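Local coordinates for GRMZM2G135359 pseudokinase (Zea mays, PDB 6CPY), which is the pseudokinase domain of a plant receptor-like membrane protein and may bind ATP but probably has little or no kinase activity, at residues A[96-99]-A[104-107]; A[140-145]-A[182-187]; A[148-153]-A[226-231]; A[177-182]-A[187-192]; A[276-281]-A[294-299]. All coordinates share one frame; numbering follows the deposited sequence.

Contact 1 of 5, residues A[96-99]-A[104-107]; sequences SKVS and MNLL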
# COMPACT_ATOMS: atom_id res chain seq x y z
N SER A 96 -5.86 8.46 -9.80
CA SER A 96 -5.42 8.77 -11.16
C SER A 96 -4.23 9.76 -11.17
O SER A 96 -3.48 9.80 -12.13
CB SER A 96 -6.56 9.34 -12.00
OG SER A 96 -6.89 10.64 -11.57
N LYS A 97 -4.07 10.53 -10.09
CA LYS A 97 -2.96 11.49 -9.97
C LYS A 97 -1.69 10.88 -9.36
O LYS A 97 -0.70 11.59 -9.18
CB LYS A 97 -3.39 12.71 -9.15
CG LYS A 97 -4.61 13.46 -9.68
CD LYS A 97 -4.57 13.71 -11.19
CE LYS A 97 -3.36 14.52 -11.65
NZ LYS A 97 -3.52 15.99 -11.44
N VAL A 98 -1.72 9.59 -9.03
CA VAL A 98 -0.53 8.89 -8.57
C VAL A 98 -0.04 7.95 -9.66
O VAL A 98 -0.80 7.15 -10.22
CB VAL A 98 -0.80 8.08 -7.28
CG1 VAL A 98 0.50 7.50 -6.73
CG2 VAL A 98 -1.48 8.95 -6.24
N SER A 99 1.23 8.08 -10.00
CA SER A 99 1.90 7.14 -10.87
C SER A 99 3.32 6.97 -10.33
O SER A 99 4.28 7.46 -10.93
CB SER A 99 1.94 7.65 -12.31
OG SER A 99 2.63 6.72 -13.12
N MET A 104 1.11 0.68 -6.02
CA MET A 104 0.32 -0.25 -6.83
C MET A 104 -0.69 0.57 -7.64
O MET A 104 -1.81 0.82 -7.19
CB MET A 104 -0.36 -1.27 -5.92
CG MET A 104 -1.23 -2.29 -6.64
SD MET A 104 -1.57 -3.74 -5.61
CE MET A 104 0.01 -4.51 -5.70
N ASN A 105 -0.25 1.01 -8.82
CA ASN A 105 -0.93 2.04 -9.58
C ASN A 105 -2.26 1.56 -10.18
O ASN A 105 -2.42 0.39 -10.56
CB ASN A 105 -0.02 2.58 -10.68
CG ASN A 105 1.22 3.26 -10.12
OD1 ASN A 105 1.11 4.24 -9.43
ND2 ASN A 105 2.38 2.71 -10.41
N LEU A 106 -3.23 2.48 -10.15
CA LEU A 106 -4.52 2.30 -10.80
C LEU A 106 -4.37 2.36 -12.32
O LEU A 106 -3.90 3.37 -12.87
CB LEU A 106 -5.47 3.41 -10.34
CG LEU A 106 -6.91 3.31 -10.84
CD1 LEU A 106 -7.62 2.11 -10.27
CD2 LEU A 106 -7.64 4.60 -10.48
N LEU A 107 -4.74 1.26 -12.99
CA LEU A 107 -4.60 1.13 -14.45
C LEU A 107 -5.91 1.29 -15.23
O LEU A 107 -5.89 1.40 -16.46
CB LEU A 107 -4.02 -0.24 -14.80
CG LEU A 107 -2.64 -0.54 -14.23
CD1 LEU A 107 -2.22 -1.97 -14.60
CD2 LEU A 107 -1.63 0.48 -14.72
O HOH W 1 -2.34 5.10 -9.32
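Ser99 and Asn105 make the closest approach in this contact, where Asn105 OD1 lies 3.3 Å from Ser99 CA. The amide arrives with its oxygen foremost: CG stands anti to the carbonyl carbon of Asn105 (chi1 -63°), which turns the group toward the 96-99 loop. Its nitrogen is used elsewhere, with Asn105 ND2 donating to the carbonyl of His100, so the side chain reaches back into the turn that links the two segments.

The polar link between the backbones is indirect. Water 1 donates to Val98 O at 2.7 Å and accepts from Leu106 N at 2.9 Å, bridging the loop to the first residue of strand 106-112 without any direct hydrogen bond.

Van der Waals contact is slight: the CD2 methyl of Leu106 comes within 4.3 Å of Ser96 N.

In the protein kinase fold this is the turn from helix C into strand beta4. Leu106 also packs on Ile92 and Leu95 of helix 82-96 and on Met120 and Phe122 of strand 117-123, while Val98 rests on Met161 and Leu164 of helix 144-164, so the turn of the N-terminal lobe lies against the long helix E of the C-terminal lobe.

Contact 2 of 5, residues A[140-145]-A[182-187]; sequences EKLDWM and DDFAAK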
# COMPACT_ATOMS: atom_id res chain seq x y z
N GLU A 140 9.17 -17.16 1.27
CA GLU A 140 10.60 -16.87 1.08
C GLU A 140 11.03 -15.69 1.95
O GLU A 140 10.40 -14.63 1.93
CB GLU A 140 10.91 -16.57 -0.38
CG GLU A 140 12.39 -16.50 -0.70
CD GLU A 140 12.68 -16.00 -2.10
OE1 GLU A 140 11.81 -16.13 -2.98
OE2 GLU A 140 13.79 -15.47 -2.32
N LYS A 141 12.10 -15.90 2.71
CA LYS A 141 12.63 -14.86 3.61
C LYS A 141 13.46 -13.85 2.84
O LYS A 141 14.07 -14.16 1.81
CB LYS A 141 13.44 -15.48 4.75
CG LYS A 141 12.64 -16.42 5.66
CD LYS A 141 11.47 -15.72 6.36
CE LYS A 141 10.38 -16.69 6.82
NZ LYS A 141 9.02 -16.07 6.72
N LEU A 142 13.47 -12.63 3.36
CA LEU A 142 14.09 -11.48 2.69
C LEU A 142 15.43 -11.17 3.37
O LEU A 142 15.47 -11.06 4.58
CB LEU A 142 13.14 -10.29 2.82
CG LEU A 142 11.77 -10.46 2.16
CD1 LEU A 142 10.80 -9.42 2.69
CD2 LEU A 142 11.89 -10.37 0.65
N ASP A 143 16.50 -11.01 2.59
CA ASP A 143 17.82 -10.67 3.16
C ASP A 143 17.96 -9.17 3.47
O ASP A 143 17.03 -8.41 3.25
CB ASP A 143 18.97 -11.19 2.29
CG ASP A 143 19.06 -10.52 0.92
OD1 ASP A 143 18.37 -9.51 0.64
OD2 ASP A 143 19.84 -11.05 0.11
N TRP A 144 19.12 -8.75 3.99
CA TRP A 144 19.32 -7.37 4.39
C TRP A 144 19.05 -6.37 3.26
O TRP A 144 18.30 -5.42 3.44
CB TRP A 144 20.74 -7.17 4.94
CG TRP A 144 21.02 -5.80 5.38
CD1 TRP A 144 21.81 -4.88 4.77
CD2 TRP A 144 20.49 -5.17 6.54
NE1 TRP A 144 21.83 -3.72 5.49
CE2 TRP A 144 21.01 -3.86 6.58
CE3 TRP A 144 19.63 -5.59 7.56
CZ2 TRP A 144 20.71 -2.98 7.61
CZ3 TRP A 144 19.32 -4.70 8.57
CH2 TRP A 144 19.85 -3.41 8.58
N MET A 145 19.65 -6.59 2.08
CA MET A 145 19.52 -5.63 0.99
C MET A 145 18.08 -5.58 0.48
O MET A 145 17.58 -4.51 0.17
CB MET A 145 20.49 -5.93 -0.15
CG MET A 145 21.95 -5.65 0.20
SD MET A 145 22.22 -4.01 0.88
CE MET A 145 21.52 -3.00 -0.43
N ASP A 182 8.25 -8.59 -8.81
CA ASP A 182 9.03 -9.78 -9.18
C ASP A 182 10.49 -9.79 -8.69
O ASP A 182 11.07 -10.87 -8.54
CB ASP A 182 8.97 -10.03 -10.70
CG ASP A 182 9.49 -8.86 -11.52
OD1 ASP A 182 9.88 -7.81 -10.95
OD2 ASP A 182 9.51 -8.99 -12.77
N ASP A 183 11.09 -8.62 -8.46
CA ASP A 183 12.42 -8.54 -7.82
C ASP A 183 12.37 -7.90 -6.42
O ASP A 183 13.35 -7.29 -5.95
CB ASP A 183 13.45 -7.86 -8.73
CG ASP A 183 13.08 -6.44 -9.09
OD1 ASP A 183 12.16 -5.87 -8.45
OD2 ASP A 183 13.72 -5.90 -10.01
N PHE A 184 11.23 -8.08 -5.77
CA PHE A 184 11.00 -7.70 -4.38
C PHE A 184 11.12 -6.21 -4.09
O PHE A 184 11.51 -5.82 -3.00
CB PHE A 184 11.89 -8.54 -3.46
CG PHE A 184 11.58 -10.00 -3.53
CD1 PHE A 184 10.59 -10.55 -2.74
CD2 PHE A 184 12.22 -10.81 -4.46
CE1 PHE A 184 10.27 -11.89 -2.83
CE2 PHE A 184 11.90 -12.16 -4.56
CZ PHE A 184 10.93 -12.70 -3.74
N ALA A 185 10.76 -5.38 -5.06
CA ALA A 185 10.57 -3.96 -4.79
C ALA A 185 9.21 -3.75 -4.13
O ALA A 185 8.28 -4.54 -4.34
CB ALA A 185 10.68 -3.14 -6.07
N ALA A 186 9.09 -2.69 -3.35
CA ALA A 186 7.85 -2.39 -2.66
C ALA A 186 6.82 -1.74 -3.58
O ALA A 186 7.17 -0.86 -4.36
CB ALA A 186 8.11 -1.46 -1.48
N LYS A 187 5.57 -2.16 -3.45
CA LYS A 187 4.42 -1.42 -3.96
C LYS A 187 3.37 -1.25 -2.87
O LYS A 187 2.68 -2.21 -2.49
CB LYS A 187 3.85 -2.08 -5.23
CG LYS A 187 4.58 -1.65 -6.49
CD LYS A 187 3.89 -2.12 -7.77
CE LYS A 187 4.68 -1.73 -9.00
NZ LYS A 187 4.59 -0.28 -9.32
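Phe184 is met by Leu142 and Glu140 at neighbouring parts of its ring. Leu142 CD2 is 3.6 Å from Phe184 CD1 and 4.1 Å from Phe184 CE1, so a single methyl branch covers the near ortho and meta carbons at a slant. Farther out, at the para position, Glu140 OE1 lies 3.6 Å from Phe184 CZ. The glutamate chain runs extended past CG and crosses the phenyl at about a right angle, its carboxylate plane turned 73° from the ring plane. The CZ end of the ring thus lies by an exposed glutamate, while CD1 and CE1 lie by a buried leucine.

In the kinase fold Phe184 belongs to the turn between strands beta7 and beta8, and 140-145 is the lead-in to helix E. The turn carries the ring at a residue with positive phi (63°), and CG is anti to the carbonyl carbon (chi1 -62°), which directs the phenyl toward Leu142. With the ring cut back to an alanine, Leu142 CD2 would probably face a gap and His133 would lose its edge-to-face partner.

That histidine, on helix 130-135, meets Phe184 edge-to-face and also takes part in positioning the lead-in, since His133 ND1 is hydrogen-bonded to Glu140 O. Leu142 is backed by Leu130 and by Ile150 of helix 144-164. One residue on, Asp143 is the N-cap of that helix, its OD1 accepting from Ala146 N; Leu142 O is tied to Arg147 NE. Across the contact, Thr181 OG1 accepts from Ala185 N, closing the turn that carries Phe184.

Contact 3 of 5, residues A[148-153]-A[226-231]; sequences LRISMG and LEILTG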
# COMPACT_ATOMS: atom_id res chain seq x y z
N LEU A 148 16.18 -3.44 2.97
CA LEU A 148 16.48 -2.03 2.81
C LEU A 148 15.82 -1.44 1.56
O LEU A 148 15.30 -0.34 1.61
CB LEU A 148 17.99 -1.78 2.80
CG LEU A 148 18.53 -1.47 4.21
CD1 LEU A 148 18.04 -2.42 5.29
CD2 LEU A 148 20.05 -1.43 4.18
N ARG A 149 15.86 -2.18 0.46
CA ARG A 149 15.16 -1.76 -0.75
C ARG A 149 13.67 -1.57 -0.54
O ARG A 149 13.09 -0.62 -1.02
CB ARG A 149 15.36 -2.77 -1.87
CG ARG A 149 16.74 -2.77 -2.50
CD ARG A 149 16.62 -2.97 -4.00
NE ARG A 149 15.60 -3.95 -4.35
CZ ARG A 149 14.86 -3.94 -5.46
NH1 ARG A 149 15.00 -2.98 -6.38
NH2 ARG A 149 13.96 -4.89 -5.65
N ILE A 150 13.05 -2.50 0.18
CA ILE A 150 11.63 -2.41 0.48
C ILE A 150 11.36 -1.19 1.38
O ILE A 150 10.48 -0.39 1.10
CB ILE A 150 11.13 -3.71 1.14
CG1 ILE A 150 11.09 -4.83 0.08
CG2 ILE A 150 9.76 -3.50 1.79
CD1 ILE A 150 11.05 -6.22 0.67
N SER A 151 12.16 -1.04 2.43
CA SER A 151 12.03 0.10 3.33
C SER A 151 12.13 1.46 2.61
O SER A 151 11.35 2.38 2.88
CB SER A 151 13.11 0.01 4.44
OG SER A 151 13.00 -1.20 5.20
N MET A 152 13.09 1.58 1.70
CA MET A 152 13.30 2.82 0.96
C MET A 152 12.14 3.07 0.00
O MET A 152 11.59 4.17 -0.04
CB MET A 152 14.62 2.80 0.20
CG MET A 152 15.10 4.19 -0.25
SD MET A 152 15.49 5.26 1.15
CE MET A 152 15.85 3.95 2.30
N GLY A 153 11.77 2.03 -0.75
CA GLY A 153 10.63 2.11 -1.67
C GLY A 153 9.37 2.62 -1.01
O GLY A 153 8.69 3.50 -1.55
N LEU A 226 10.20 -1.01 11.87
CA LEU A 226 10.53 -1.87 13.02
C LEU A 226 10.20 -3.34 12.75
O LEU A 226 10.96 -4.24 13.12
CB LEU A 226 9.79 -1.40 14.27
CG LEU A 226 10.17 -2.12 15.58
CD1 LEU A 226 11.65 -1.91 15.86
CD2 LEU A 226 9.32 -1.63 16.74
N GLU A 227 9.07 -3.57 12.10
CA GLU A 227 8.64 -4.92 11.73
C GLU A 227 9.58 -5.55 10.71
O GLU A 227 9.93 -6.72 10.82
CB GLU A 227 7.20 -4.87 11.19
CG GLU A 227 6.60 -6.22 10.85
CD GLU A 227 5.26 -6.09 10.16
OE1 GLU A 227 4.68 -4.98 10.19
OE2 GLU A 227 4.78 -7.09 9.60
N ILE A 228 10.02 -4.76 9.74
CA ILE A 228 10.95 -5.23 8.73
C ILE A 228 12.29 -5.60 9.39
O ILE A 228 12.90 -6.61 9.06
CB ILE A 228 11.16 -4.16 7.63
CG1 ILE A 228 9.90 -4.02 6.76
CG2 ILE A 228 12.37 -4.48 6.79
CD1 ILE A 228 9.83 -2.75 5.93
N LEU A 229 12.72 -4.78 10.35
CA LEU A 229 13.99 -5.02 11.03
C LEU A 229 14.00 -6.19 12.01
O LEU A 229 15.01 -6.88 12.15
CB LEU A 229 14.43 -3.75 11.75
CG LEU A 229 14.86 -2.59 10.86
CD1 LEU A 229 14.98 -1.34 11.72
CD2 LEU A 229 16.17 -2.86 10.14
N THR A 230 12.89 -6.39 12.72
CA THR A 230 12.82 -7.36 13.82
C THR A 230 12.08 -8.64 13.46
O THR A 230 12.24 -9.67 14.12
CB THR A 230 12.12 -6.77 15.06
OG1 THR A 230 10.76 -6.45 14.75
CG2 THR A 230 12.81 -5.54 15.54
N GLY A 231 11.24 -8.57 12.43
CA GLY A 231 10.31 -9.63 12.13
C GLY A 231 9.16 -9.80 13.11
O GLY A 231 8.48 -10.82 13.07
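Leu226 O, one half-turn before the Ile228 that meets Ser151, is gripped by two donors of a single residue: Thr230 N at 2.9 Å and Thr230 OG1 at 2.8 Å from Leu226 O. They come from opposite faces of the carbonyl plane, the hydroxyl lying 36° out of it. With OG1 placed between its own backbone N and carbonyl carbon (chi1 63°), Thr230 can fold its hydroxyl back on the helix it belongs to. The helix stops just there: Gly231 still donates its N to Glu227 O but has turned to positive phi.

Across the contact, Ile228 presents two of its methyls to one hydroxyl. Ser151 OG is 3.6 Å from Ile228 CD1 and 3.7 Å from Ile228 CG2, an apolar surrounding for a buried oxygen. The oxygen's polar need is met within its own helix, by a hydrogen bond to Arg147 O, which OG can reach because it stands anti to the carbonyl carbon of Ser151 (chi1 -59°). A looser apolar touch flanks this one, Ile150 CG2 lying 4.2 Å from Ile228 CD1.

Polar ties from beyond the segments reinforce the pairing: Tyr221 OH bonds to Ser151 O, and Arg147 NH1 to Ile228 O, each joining the same two helices. Met300 of helix 293-304 also touches Ser151.

The arrangement is the packing of helix E against helix F in the C-terminal lobe of a protein kinase, where helix F, here 214-230, forms the buried hydrophobic centre around which the lobe is built.

Contact 4 of 5, residues A[177-182]-A[187-192]; sequences TVYLTD and KVSDLE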
# COMPACT_ATOMS: atom_id res chain seq x y z
N THR A 177 -0.66 -4.33 3.44
CA THR A 177 -1.00 -3.52 2.27
C THR A 177 0.18 -3.12 1.41
O THR A 177 0.00 -2.39 0.43
CB THR A 177 -1.82 -2.28 2.67
OG1 THR A 177 -1.01 -1.35 3.39
CG2 THR A 177 -2.99 -2.70 3.53
N VAL A 178 1.37 -3.62 1.76
CA VAL A 178 2.55 -3.46 0.92
C VAL A 178 2.77 -4.76 0.16
O VAL A 178 2.95 -5.82 0.77
CB VAL A 178 3.81 -3.16 1.76
CG1 VAL A 178 5.03 -3.04 0.86
CG2 VAL A 178 3.62 -1.90 2.57
N TYR A 179 2.75 -4.66 -1.16
CA TYR A 179 2.99 -5.79 -2.04
C TYR A 179 4.41 -5.74 -2.60
O TYR A 179 5.08 -4.70 -2.55
CB TYR A 179 1.95 -5.82 -3.16
CG TYR A 179 0.58 -6.23 -2.67
CD1 TYR A 179 -0.25 -5.32 -2.02
CD2 TYR A 179 0.13 -7.54 -2.82
CE1 TYR A 179 -1.49 -5.70 -1.55
CE2 TYR A 179 -1.12 -7.93 -2.36
CZ TYR A 179 -1.92 -7.01 -1.73
OH TYR A 179 -3.17 -7.41 -1.27
N LEU A 180 4.87 -6.87 -3.12
CA LEU A 180 6.24 -7.04 -3.60
C LEU A 180 6.26 -7.45 -5.07
O LEU A 180 5.57 -8.39 -5.45
CB LEU A 180 6.93 -8.11 -2.76
CG LEU A 180 6.96 -7.83 -1.25
CD1 LEU A 180 7.65 -8.95 -0.50
CD2 LEU A 180 7.66 -6.50 -0.96
N THR A 181 7.06 -6.74 -5.86
CA THR A 181 7.21 -7.00 -7.30
C THR A 181 8.08 -8.23 -7.54
O THR A 181 8.59 -8.83 -6.59
CB THR A 181 7.89 -5.81 -8.03
OG1 THR A 181 9.26 -5.70 -7.62
CG2 THR A 181 7.16 -4.51 -7.76
N ASP A 182 8.25 -8.59 -8.81
CA ASP A 182 9.03 -9.78 -9.18
C ASP A 182 10.49 -9.79 -8.69
O ASP A 182 11.07 -10.87 -8.54
CB ASP A 182 8.97 -10.03 -10.70
CG ASP A 182 9.49 -8.86 -11.52
OD1 ASP A 182 9.88 -7.81 -10.95
OD2 ASP A 182 9.51 -8.99 -12.77
N LYS A 187 5.57 -2.16 -3.45
CA LYS A 187 4.42 -1.42 -3.96
C LYS A 187 3.37 -1.25 -2.87
O LYS A 187 2.68 -2.21 -2.49
CB LYS A 187 3.85 -2.08 -5.23
CG LYS A 187 4.58 -1.65 -6.49
CD LYS A 187 3.89 -2.12 -7.77
CE LYS A 187 4.68 -1.73 -9.00
NZ LYS A 187 4.59 -0.28 -9.32
N VAL A 188 3.28 -0.03 -2.34
CA VAL A 188 2.27 0.31 -1.36
C VAL A 188 0.93 0.33 -2.09
O VAL A 188 0.85 0.82 -3.22
CB VAL A 188 2.52 1.68 -0.71
CG1 VAL A 188 1.44 2.00 0.30
CG2 VAL A 188 3.91 1.71 -0.06
N SER A 189 -0.11 -0.20 -1.46
CA SER A 189 -1.41 -0.32 -2.13
C SER A 189 -2.53 0.40 -1.42
O SER A 189 -2.45 0.70 -0.22
CB SER A 189 -1.79 -1.78 -2.30
OG SER A 189 -2.12 -2.38 -1.07
N ASP A 190 -3.60 0.65 -2.17
CA ASP A 190 -4.84 1.12 -1.61
C ASP A 190 -5.99 0.43 -2.35
O ASP A 190 -6.55 0.97 -3.31
CB ASP A 190 -4.94 2.63 -1.75
CG ASP A 190 -6.26 3.18 -1.22
OD1 ASP A 190 -6.97 2.51 -0.45
OD2 ASP A 190 -6.58 4.31 -1.59
N LEU A 191 -6.31 -0.77 -1.89
CA LEU A 191 -7.27 -1.65 -2.57
C LEU A 191 -8.69 -1.55 -2.03
O LEU A 191 -9.65 -1.91 -2.72
CB LEU A 191 -6.77 -3.09 -2.48
CG LEU A 191 -5.41 -3.31 -3.14
CD1 LEU A 191 -4.87 -4.68 -2.82
CD2 LEU A 191 -5.48 -3.11 -4.65
N GLU A 192 -8.83 -1.06 -0.80
CA GLU A 192 -10.12 -0.99 -0.14
C GLU A 192 -10.93 0.14 -0.72
O GLU A 192 -10.41 1.23 -0.95
CB GLU A 192 -9.94 -0.77 1.37
CG GLU A 192 -9.29 -1.94 2.10
CD GLU A 192 -10.29 -2.81 2.85
OE1 GLU A 192 -11.38 -3.08 2.31
OE2 GLU A 192 -9.96 -3.23 3.98
O HOH W 2 -1.40 0.99 2.11
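The beta7-beta8 hairpin, which lies beneath the nucleotide site in protein kinases, pairs Tyr179 with Lys187 and Val178 with Val188. Tyr179 and Lys187 form an antiparallel hydrogen-bonded pair: Tyr179 N donates to Lys187 O at 2.8 Å and Lys187 N returns a bond to Tyr179 O at 2.7 Å, both nearly straight (164° and 166°). Val178 and Val188 are the adjoining non-hydrogen-bonded pair, their CG2 methyls 4.5 Å apart on the face that packs on helix 144-164.

Beyond this, Thr177 O is gripped twice by Ser189, whose OG donates at 2.6 Å and whose N donates at 2.9 Å to that same Thr177 O. The hydroxyl lies between Ser189's backbone N and carbonyl carbon (chi1 71°), which puts it also at the edge of the Tyr179 ring, in its plane. Water 2 links Thr177 OG1 with Ser189 O, and the threonine hydroxyl has a further partner in Asp174.

Asp190, Leu191 and Glu192 stand where active kinases carry Asp-Phe-Gly, consistent with pseudokinase status. Leu191 CD1 meets the outer end of the tyrosine, 3.6 Å from Tyr179 OH, and both side chains also touch Leu56 of strand 54-60. Tyr179 occupies the position that commonly forms the floor of the adenine pocket. Replacing it with an alanine would probably strip Leu191 CD1 of its neighbour and open a gap beside Leu56.

At the turn end, Thr181 CG2 lies 3.9 Å from Lys187 CE; the lysine chain crosses it at about a right angle, then bends to carry NZ to a salt bridge with Glu123.

Contact 5 of 5, residues A[276-281]-A[294-299]; sequences CEVVRS and KEVAAR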
# COMPACT_ATOMS: atom_id res chain seq x y z
N CYS A 276 17.21 2.02 13.38
CA CYS A 276 16.45 1.99 14.64
C CYS A 276 16.23 3.39 15.24
O CYS A 276 15.22 3.62 15.90
CB CYS A 276 17.09 1.05 15.65
SG CYS A 276 16.97 -0.70 15.19
N GLU A 277 17.15 4.32 15.01
CA GLU A 277 16.94 5.72 15.41
C GLU A 277 15.80 6.36 14.61
O GLU A 277 14.97 7.07 15.17
CB GLU A 277 18.23 6.53 15.27
CG GLU A 277 19.31 6.11 16.25
CD GLU A 277 20.69 6.68 15.95
OE1 GLU A 277 20.93 7.16 14.82
OE2 GLU A 277 21.56 6.65 16.86
N VAL A 278 15.75 6.07 13.31
CA VAL A 278 14.61 6.51 12.48
C VAL A 278 13.31 5.99 13.06
O VAL A 278 12.37 6.76 13.23
CB VAL A 278 14.73 6.06 11.01
CG1 VAL A 278 13.46 6.40 10.22
CG2 VAL A 278 15.95 6.68 10.36
N VAL A 279 13.26 4.69 13.38
CA VAL A 279 12.07 4.11 14.01
C VAL A 279 11.69 4.93 15.24
O VAL A 279 10.54 5.35 15.38
CB VAL A 279 12.28 2.64 14.42
CG1 VAL A 279 11.12 2.16 15.28
CG2 VAL A 279 12.44 1.74 13.20
N ARG A 280 12.66 5.16 16.13
CA ARG A 280 12.35 5.83 17.41
C ARG A 280 11.73 7.21 17.19
O ARG A 280 10.78 7.58 17.89
CB ARG A 280 13.60 5.93 18.29
CG ARG A 280 13.38 6.58 19.64
CD ARG A 280 12.31 5.90 20.49
NE ARG A 280 12.08 6.66 21.72
CZ ARG A 280 11.32 7.75 21.82
NH1 ARG A 280 10.67 8.23 20.76
NH2 ARG A 280 11.19 8.37 22.99
N SER A 281 12.26 7.97 16.23
CA SER A 281 11.74 9.31 15.93
C SER A 281 10.30 9.23 15.44
O SER A 281 9.43 9.98 15.90
CB SER A 281 12.59 10.00 14.87
OG SER A 281 13.92 10.13 15.31
N LYS A 294 9.03 13.73 4.36
CA LYS A 294 10.13 14.19 3.51
C LYS A 294 11.48 14.05 4.24
O LYS A 294 12.48 13.66 3.65
CB LYS A 294 9.90 15.65 3.08
CG LYS A 294 11.01 16.25 2.22
CD LYS A 294 10.68 17.68 1.78
CE LYS A 294 11.80 18.66 2.10
NZ LYS A 294 13.08 18.36 1.40
N GLU A 295 11.49 14.36 5.53
CA GLU A 295 12.71 14.23 6.35
C GLU A 295 13.08 12.75 6.54
O GLU A 295 14.25 12.37 6.47
CB GLU A 295 12.51 14.92 7.70
CG GLU A 295 12.31 16.42 7.57
CD GLU A 295 11.83 17.09 8.84
OE1 GLU A 295 10.94 16.54 9.53
OE2 GLU A 295 12.34 18.19 9.14
N VAL A 296 12.07 11.92 6.77
CA VAL A 296 12.28 10.48 6.92
C VAL A 296 12.92 9.91 5.66
O VAL A 296 13.93 9.20 5.73
CB VAL A 296 10.95 9.74 7.24
CG1 VAL A 296 11.14 8.23 7.22
CG2 VAL A 296 10.41 10.17 8.60
N ALA A 297 12.36 10.23 4.50
CA ALA A 297 12.91 9.72 3.24
C ALA A 297 14.35 10.18 2.99
O ALA A 297 15.18 9.41 2.53
CB ALA A 297 12.01 10.13 2.07
N ALA A 298 14.63 11.44 3.31
CA ALA A 298 15.98 11.99 3.15
C ALA A 298 16.97 11.25 4.06
O ALA A 298 18.06 10.87 3.62
CB ALA A 298 15.98 13.48 3.45
N ARG A 299 16.57 11.05 5.31
CA ARG A 299 17.40 10.34 6.28
C ARG A 299 17.60 8.88 5.84
O ARG A 299 18.73 8.38 5.85
CB ARG A 299 16.79 10.42 7.68
CG ARG A 299 17.57 9.69 8.79
CD ARG A 299 19.05 10.05 8.77
NE ARG A 299 19.81 9.38 9.83
CZ ARG A 299 21.14 9.24 9.83
NH1 ARG A 299 21.88 9.72 8.84
NH2 ARG A 299 21.73 8.60 10.83
O HOH W 3 19.50 7.63 12.09
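Helical segments 276-281 and 294-299 run antiparallel, 173° between their directions, with axes 11.1 Å apart at closest approach; the CA atoms of Val278 and Val296 are the nearest across the pair. That wide spacing leaves the contact to a few side chains. Val278 is central: its CG1 lies 4.2 Å from Val296 CG1, while its other methyl, CG2, lies 3.8 Å from Arg299 CG. The arginine's CG is anti to its backbone N (chi1 180°), and the bend at chi2 carries the guanidinium past the valine toward Glu277.

The charges do not meet directly, Glu277 OE1 and Arg299 NH2 being 4.3 Å apart. Water 3 spans them, donating to Glu277 OE1 at 3.1 Å and accepting from Arg299 NH2 at 2.7 Å, and it lies in the guanidinium plane at its edge. Opposite charge probably still contributes some attraction here, at the exposed border of the contact.

In the C-terminal lobe of the kinase fold the two segments belong to the helices named H and I. Val278 reaches on to Met300 and Ile303 farther along helix 293-304, and helix 214-230 packs against both, its Leu225 touching Val278 and its Tyr221 touching Val296.

Contacts 2 and 3 share helix 144-164 and their centres lie 9 Å apart; they meet where Phe184 O packs on Ile150 CG1, 3.3 Å away. Ile150 CD1 also touches Leu180 CD2 at 3.8 Å, joining contact 3 to the hairpin of contact 4. That hairpin, nearest the chain's centre and bordering the presumed nucleotide site, is tied to contact 1 by a probable hydrogen bond of 2.8 Å from Met104 N to Val188 O, a link between the lobes. Contact 5, about 12 Å from contact 3 centre to centre, joins it through Leu226, Leu229 and Val279. Contacts 4 and 5 do not touch, their nearest atoms being about 12 Å apart.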